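Long-range contact in phosphatidylinositol-specific phospholipase C (Listeria monocytogenes, PDB 2PLC), which belongs to the phosphatidylinositol-specific phospholipase C family and is built on a TIM-barrel-type fold: residues 97-111 against 145-159. Residues are numbered along the deposited sequence; the frame is centred on the assembly and turned at random.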
loop_
_atom_site.group_PDB
_atom_site.type_symbol
_atom_site.label_atom_id
_atom_site.label_comp_id
_atom_site.label_asym_id
_atom_site.label_seq_id
_atom_site.Cartn_x
_atom_site.Cartn_y
_atom_site.Cartn_z
ATOM N N PRO A 97 -3.862 -9.361 -15.716
ATOM C CA PRO A 97 -3.812 -10.572 -14.890
ATOM C C PRO A 97 -2.498 -11.061 -14.274
ATOM O O PRO A 97 -2.512 -12.019 -13.501
ATOM C CB PRO A 97 -4.431 -11.621 -15.809
ATOM C CG PRO A 97 -3.941 -11.196 -17.142
ATOM C CD PRO A 97 -4.177 -9.711 -17.114
ATOM N N LYS A 98 -1.371 -10.437 -14.606
ATOM C CA LYS A 98 -0.100 -10.874 -14.030
ATOM C C LYS A 98 0.374 -9.979 -12.888
ATOM O O LYS A 98 1.338 -10.307 -12.197
ATOM C CB LYS A 98 0.983 -10.984 -15.107
ATOM C CG LYS A 98 0.791 -12.137 -16.093
ATOM C CD LYS A 98 0.890 -13.489 -15.402
ATOM C CE LYS A 98 0.706 -14.633 -16.386
ATOM N NZ LYS A 98 0.790 -15.958 -15.711
ATOM N N GLU A 99 -0.319 -8.860 -12.686
ATOM C CA GLU A 99 0.020 -7.914 -11.628
ATOM C C GLU A 99 -0.546 -8.376 -10.295
ATOM O O GLU A 99 -1.437 -9.219 -10.250
ATOM C CB GLU A 99 -0.541 -6.527 -11.948
ATOM C CG GLU A 99 -0.143 -5.971 -13.299
ATOM C CD GLU A 99 1.352 -5.894 -13.488
ATOM O OE1 GLU A 99 2.009 -5.121 -12.766
ATOM O OE2 GLU A 99 1.872 -6.599 -14.371
ATOM N N THR A 100 0.003 -7.840 -9.211
ATOM C CA THR A 100 -0.453 -8.163 -7.864
ATOM C C THR A 100 -0.551 -6.869 -7.073
ATOM O O THR A 100 0.252 -5.952 -7.249
ATOM C CB THR A 100 0.481 -9.166 -7.130
ATOM O OG1 THR A 100 0.114 -9.236 -5.742
ATOM C CG2 THR A 100 1.929 -8.753 -7.242
ATOM N N ILE A 101 -1.560 -6.785 -6.217
ATOM C CA ILE A 101 -1.768 -5.590 -5.421
ATOM C C ILE A 101 -1.769 -5.911 -3.943
ATOM O O ILE A 101 -2.357 -6.899 -3.506
ATOM C CB ILE A 101 -3.078 -4.876 -5.837
ATOM C CG1 ILE A 101 -2.942 -4.382 -7.277
ATOM C CG2 ILE A 101 -3.399 -3.717 -4.897
ATOM C CD1 ILE A 101 -4.179 -3.773 -7.843
ATOM N N ILE A 102 -1.017 -5.116 -3.194
ATOM C CA ILE A 102 -0.933 -5.272 -1.753
ATOM C C ILE A 102 -1.862 -4.195 -1.219
ATOM O O ILE A 102 -1.721 -3.026 -1.563
ATOM C CB ILE A 102 0.497 -5.052 -1.255
ATOM C CG1 ILE A 102 1.446 -5.996 -1.998
ATOM C CG2 ILE A 102 0.565 -5.283 0.256
ATOM C CD1 ILE A 102 2.900 -5.713 -1.761
ATOM N N MET A 103 -2.814 -4.597 -0.386
ATOM C CA MET A 103 -3.790 -3.667 0.136
ATOM C C MET A 103 -3.963 -3.659 1.639
ATOM O O MET A 103 -4.314 -4.666 2.250
ATOM C CB MET A 103 -5.141 -3.936 -0.531
ATOM C CG MET A 103 -6.281 -3.085 -0.006
ATOM S SD MET A 103 -7.828 -3.496 -0.812
ATOM C CE MET A 103 -8.724 -4.205 0.537
ATOM N N ARG A 104 -3.731 -2.493 2.228
ATOM C CA ARG A 104 -3.902 -2.306 3.654
ATOM C C ARG A 104 -5.347 -1.862 3.833
ATOM O O ARG A 104 -5.782 -0.891 3.215
ATOM C CB ARG A 104 -2.967 -1.209 4.151
ATOM C CG ARG A 104 -3.179 -0.825 5.593
ATOM C CD ARG A 104 -2.426 0.443 5.930
ATOM N NE ARG A 104 -2.582 0.817 7.332
ATOM C CZ ARG A 104 -1.930 1.820 7.912
ATOM N NH1 ARG A 104 -1.083 2.555 7.210
ATOM N NH2 ARG A 104 -2.087 2.060 9.207
ATOM N N LEU A 105 -6.108 -2.626 4.604
ATOM C CA LEU A 105 -7.499 -2.292 4.863
ATOM C C LEU A 105 -7.596 -1.983 6.342
ATOM O O LEU A 105 -7.462 -2.868 7.182
ATOM C CB LEU A 105 -8.421 -3.452 4.483
ATOM C CG LEU A 105 -9.909 -3.274 4.806
ATOM C CD1 LEU A 105 -10.447 -2.015 4.146
ATOM C CD2 LEU A 105 -10.681 -4.494 4.340
ATOM N N LYS A 106 -7.818 -0.712 6.651
ATOM C CA LYS A 106 -7.892 -0.258 8.029
ATOM C C LYS A 106 -9.291 0.120 8.508
ATOM O O LYS A 106 -10.077 0.722 7.776
ATOM C CB LYS A 106 -6.956 0.932 8.208
ATOM C CG LYS A 106 -6.796 1.381 9.635
ATOM C CD LYS A 106 -5.956 2.640 9.724
ATOM C CE LYS A 106 -5.623 2.958 11.174
ATOM N NZ LYS A 106 -6.851 2.997 12.019
ATOM N N ASP A 107 -9.590 -0.272 9.746
ATOM C CA ASP A 107 -10.854 0.031 10.408
ATOM C C ASP A 107 -10.636 1.449 10.937
ATOM O O ASP A 107 -9.930 1.652 11.927
ATOM C CB ASP A 107 -11.068 -0.955 11.567
ATOM C CG ASP A 107 -12.395 -0.755 12.300
ATOM O OD1 ASP A 107 -13.145 0.198 11.985
ATOM O OD2 ASP A 107 -12.682 -1.572 13.207
ATOM N N GLU A 108 -11.217 2.428 10.251
ATOM C CA GLU A 108 -11.064 3.837 10.611
ATOM C C GLU A 108 -11.656 4.236 11.967
ATOM O O GLU A 108 -11.492 5.372 12.414
ATOM C CB GLU A 108 -11.639 4.716 9.489
ATOM C CG GLU A 108 -11.143 6.161 9.464
ATOM C CD GLU A 108 -9.650 6.305 9.172
ATOM O OE1 GLU A 108 -8.937 5.284 9.053
ATOM O OE2 GLU A 108 -9.185 7.459 9.066
ATOM N N GLN A 109 -12.297 3.290 12.643
ATOM C CA GLN A 109 -12.901 3.568 13.939
ATOM C C GLN A 109 -12.676 2.387 14.886
ATOM O O GLN A 109 -13.625 1.844 15.456
ATOM C CB GLN A 109 -14.393 3.833 13.743
ATOM C CG GLN A 109 -15.060 4.576 14.876
ATOM C CD GLN A 109 -16.479 4.974 14.530
ATOM O OE1 GLN A 109 -17.282 4.142 14.098
ATOM N NE2 GLN A 109 -16.795 6.256 14.701
ATOM N N ASN A 110 -11.408 2.009 15.054
ATOM C CA ASN A 110 -11.013 0.887 15.912
ATOM C C ASN A 110 -11.624 0.901 17.308
ATOM O O ASN A 110 -11.195 1.657 18.181
ATOM C CB ASN A 110 -9.486 0.800 16.023
ATOM C CG ASN A 110 -8.850 0.121 14.826
ATOM O OD1 ASN A 110 -9.308 -0.932 14.380
ATOM N ND2 ASN A 110 -7.782 0.715 14.305
ATOM N N SER A 111 -12.621 0.043 17.508
ATOM C CA SER A 111 -13.315 -0.073 18.787
ATOM C C SER A 111 -14.379 -1.170 18.735
ATOM O O SER A 111 -15.014 -1.477 19.745
ATOM C CB SER A 111 -13.957 1.267 19.181
ATOM O OG SER A 111 -14.807 1.760 18.160
ATOM N N LEU A 145 5.770 -14.336 -6.687
ATOM C CA LEU A 145 4.877 -13.794 -7.700
ATOM C C LEU A 145 3.987 -14.853 -8.335
ATOM O O LEU A 145 2.909 -14.543 -8.843
ATOM C CB LEU A 145 5.676 -13.082 -8.788
ATOM C CG LEU A 145 6.271 -11.717 -8.456
ATOM C CD1 LEU A 145 6.975 -11.182 -9.677
ATOM C CD2 LEU A 145 5.169 -10.762 -8.048
ATOM N N LYS A 146 4.433 -16.102 -8.297
ATOM C CA LYS A 146 3.668 -17.188 -8.883
ATOM C C LYS A 146 2.335 -17.348 -8.150
ATOM O O LYS A 146 1.278 -17.409 -8.782
ATOM C CB LYS A 146 4.483 -18.485 -8.838
ATOM C CG LYS A 146 4.076 -19.531 -9.871
ATOM C CD LYS A 146 3.035 -20.506 -9.329
ATOM C CE LYS A 146 3.670 -21.763 -8.718
ATOM N NZ LYS A 146 4.618 -21.499 -7.591
ATOM N N ASP A 147 2.390 -17.331 -6.819
ATOM C CA ASP A 147 1.207 -17.495 -5.969
ATOM C C ASP A 147 0.234 -16.313 -5.917
ATOM O O ASP A 147 -0.935 -16.485 -5.564
ATOM C CB ASP A 147 1.639 -17.839 -4.539
ATOM C CG ASP A 147 2.546 -19.056 -4.477
ATOM O OD1 ASP A 147 2.125 -20.138 -4.941
ATOM O OD2 ASP A 147 3.681 -18.926 -3.966
ATOM N N VAL A 148 0.719 -15.120 -6.256
ATOM C CA VAL A 148 -0.106 -13.916 -6.216
ATOM C C VAL A 148 -0.431 -13.297 -7.578
ATOM O O VAL A 148 -0.830 -12.137 -7.646
ATOM C CB VAL A 148 0.535 -12.826 -5.309
ATOM C CG1 VAL A 148 0.508 -13.257 -3.851
ATOM C CG2 VAL A 148 1.965 -12.542 -5.746
ATOM N N ARG A 149 -0.270 -14.054 -8.660
ATOM C CA ARG A 149 -0.579 -13.517 -9.987
ATOM C C ARG A 149 -2.070 -13.163 -10.089
ATOM O O ARG A 149 -2.941 -13.996 -9.810
ATOM C CB ARG A 149 -0.200 -14.514 -11.091
ATOM C CG ARG A 149 1.297 -14.713 -11.308
ATOM C CD ARG A 149 2.007 -13.437 -11.742
ATOM N NE ARG A 149 3.392 -13.697 -12.139
ATOM C CZ ARG A 149 4.305 -12.761 -12.394
ATOM N NH1 ARG A 149 4.003 -11.473 -12.297
ATOM N NH2 ARG A 149 5.531 -13.112 -12.751
ATOM N N GLY A 150 -2.350 -11.914 -10.460
ATOM C CA GLY A 150 -3.721 -11.453 -10.593
ATOM C C GLY A 150 -4.509 -11.473 -9.296
ATOM O O GLY A 150 -5.738 -11.579 -9.320
ATOM N N LYS A 151 -3.817 -11.357 -8.164
ATOM C CA LYS A 151 -4.485 -11.380 -6.867
ATOM C C LYS A 151 -4.140 -10.225 -5.940
ATOM O O LYS A 151 -3.212 -9.458 -6.196
ATOM C CB LYS A 151 -4.233 -12.717 -6.163
ATOM C CG LYS A 151 -5.112 -13.842 -6.687
ATOM C CD LYS A 151 -4.680 -15.192 -6.146
ATOM C CE LYS A 151 -5.738 -16.258 -6.405
ATOM N NZ LYS A 151 -6.110 -16.353 -7.845
ATOM N N ILE A 152 -4.917 -10.109 -4.866
ATOM C CA ILE A 152 -4.741 -9.068 -3.868
ATOM C C ILE A 152 -4.168 -9.681 -2.599
ATOM O O ILE A 152 -4.656 -10.702 -2.127
ATOM C CB ILE A 152 -6.101 -8.403 -3.493
ATOM C CG1 ILE A 152 -6.700 -7.689 -4.704
ATOM C CG2 ILE A 152 -5.930 -7.413 -2.340
ATOM C CD1 ILE A 152 -8.091 -7.137 -4.459
ATOM N N LEU A 153 -3.095 -9.090 -2.085
ATOM C CA LEU A 153 -2.504 -9.547 -0.837
ATOM C C LEU A 153 -3.064 -8.586 0.209
ATOM O O LEU A 153 -2.648 -7.438 0.285
ATOM C CB LEU A 153 -0.973 -9.461 -0.882
ATOM C CG LEU A 153 -0.292 -9.810 0.448
ATOM C CD1 LEU A 153 -0.803 -11.155 0.959
ATOM C CD2 LEU A 153 1.208 -9.836 0.289
ATOM N N LEU A 154 -4.025 -9.052 0.996
ATOM C CA LEU A 154 -4.660 -8.220 2.016
ATOM C C LEU A 154 -3.882 -8.093 3.325
ATOM O O LEU A 154 -3.385 -9.077 3.863
ATOM C CB LEU A 154 -6.067 -8.757 2.315
ATOM C CG LEU A 154 -6.947 -7.994 3.311
ATOM C CD1 LEU A 154 -7.329 -6.649 2.735
ATOM C CD2 LEU A 154 -8.204 -8.796 3.621
ATOM N N LEU A 155 -3.781 -6.867 3.830
ATOM C CA LEU A 155 -3.112 -6.608 5.101
ATOM C C LEU A 155 -4.178 -5.975 5.981
ATOM O O LEU A 155 -4.449 -4.779 5.874
ATOM C CB LEU A 155 -1.927 -5.655 4.922
ATOM C CG LEU A 155 -0.765 -6.143 4.057
ATOM C CD1 LEU A 155 0.316 -5.077 3.992
ATOM C CD2 LEU A 155 -0.203 -7.428 4.633
ATOM N N SER A 156 -4.827 -6.798 6.801
ATOM C CA SER A 156 -5.899 -6.337 7.683
ATOM C C SER A 156 -5.448 -5.641 8.950
ATOM O O SER A 156 -4.581 -6.131 9.671
ATOM C CB SER A 156 -6.821 -7.494 8.066
ATOM O OG SER A 156 -7.512 -7.986 6.938
ATOM N N GLU A 157 -6.096 -4.519 9.242
ATOM C CA GLU A 157 -5.810 -3.744 10.436
ATOM C C GLU A 157 -7.123 -3.355 11.098
ATOM O O GLU A 157 -7.893 -2.554 10.561
ATOM C CB GLU A 157 -5.015 -2.487 10.089
ATOM C CG GLU A 157 -4.677 -1.626 11.293
ATOM C CD GLU A 157 -3.787 -0.447 10.952
ATOM O OE1 GLU A 157 -3.584 -0.169 9.753
ATOM O OE2 GLU A 157 -3.286 0.209 11.889
ATOM N N ASN A 158 -7.388 -3.953 12.252
ATOM C CA ASN A 158 -8.601 -3.660 12.998
ATOM C C ASN A 158 -8.476 -4.028 14.469
ATOM O O ASN A 158 -7.402 -4.413 14.937
ATOM C CB ASN A 158 -9.829 -4.332 12.359
ATOM C CG ASN A 158 -9.630 -5.814 12.097
ATOM O OD1 ASN A 158 -10.268 -6.384 11.212
ATOM N ND2 ASN A 158 -8.749 -6.445 12.864
ATOM N N HIS A 159 -9.589 -3.895 15.185
ATOM C CA HIS A 159 -9.661 -4.177 16.613
ATOM C C HIS A 159 -9.250 -5.607 16.995
ATOM O O HIS A 159 -8.554 -5.810 17.993
ATOM C CB HIS A 159 -11.082 -3.866 17.113
ATOM C CG HIS A 159 -11.248 -3.975 18.597
ATOM N ND1 HIS A 159 -10.185 -4.113 19.464
ATOM C CD2 HIS A 159 -12.362 -3.975 19.369
ATOM C CE1 HIS A 159 -10.635 -4.196 20.703
ATOM N NE2 HIS A 159 -11.953 -4.114 20.672
HETATM O O HOH W 1 -3.617 -14.623 -13.019
HETATM O O HOH W 2 -9.464 -4.888 8.251
#
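E157 OE1 is gripped twice by R104: NE reaches it at 2.8 Å and NH2 at 2.7 Å, a side-on salt bridge in which both nitrogens share one oxygen. NE meets that oxygen nearly along its C-O axis, NH2 on the syn lone pair, and the two flat groups lie only 13° apart. R104 gets there because its chain is extended from CG to NE, with CG anti to the backbone N (chi1 173°). The aliphatic part of K106 lies against the same carboxylate, its CG 3.6 Å from E157 OE1.

Beneath these side chains the backbones of 101-107 and 152-157 pair in parallel, in unbroken register from I101 beside I152 to K106 beside E157. The ladder includes L153 N to I101 O at 2.7 Å and closes with D107 N to E157 O. On the face carrying R104 and E157, I102 CG2 packs on L155 CD1 (3.7 Å); on the other, M103 CE touches L154 CD1 (3.6 Å).

Ahead of the strands, R149 NH1 donates to K98 O at 2.9 Å, the carbonyl lying at the guanidinium edge, while NH2 forms a salt bridge with D12.

Strand 101-107 thus runs between 60-65 and 152-157 in the parallel part of the barrel wall. Helix 82-95 packs on I101 and I152, helix 114-125 on L105, whereas R104, on the opposite face, makes a cation-pi contact with F175.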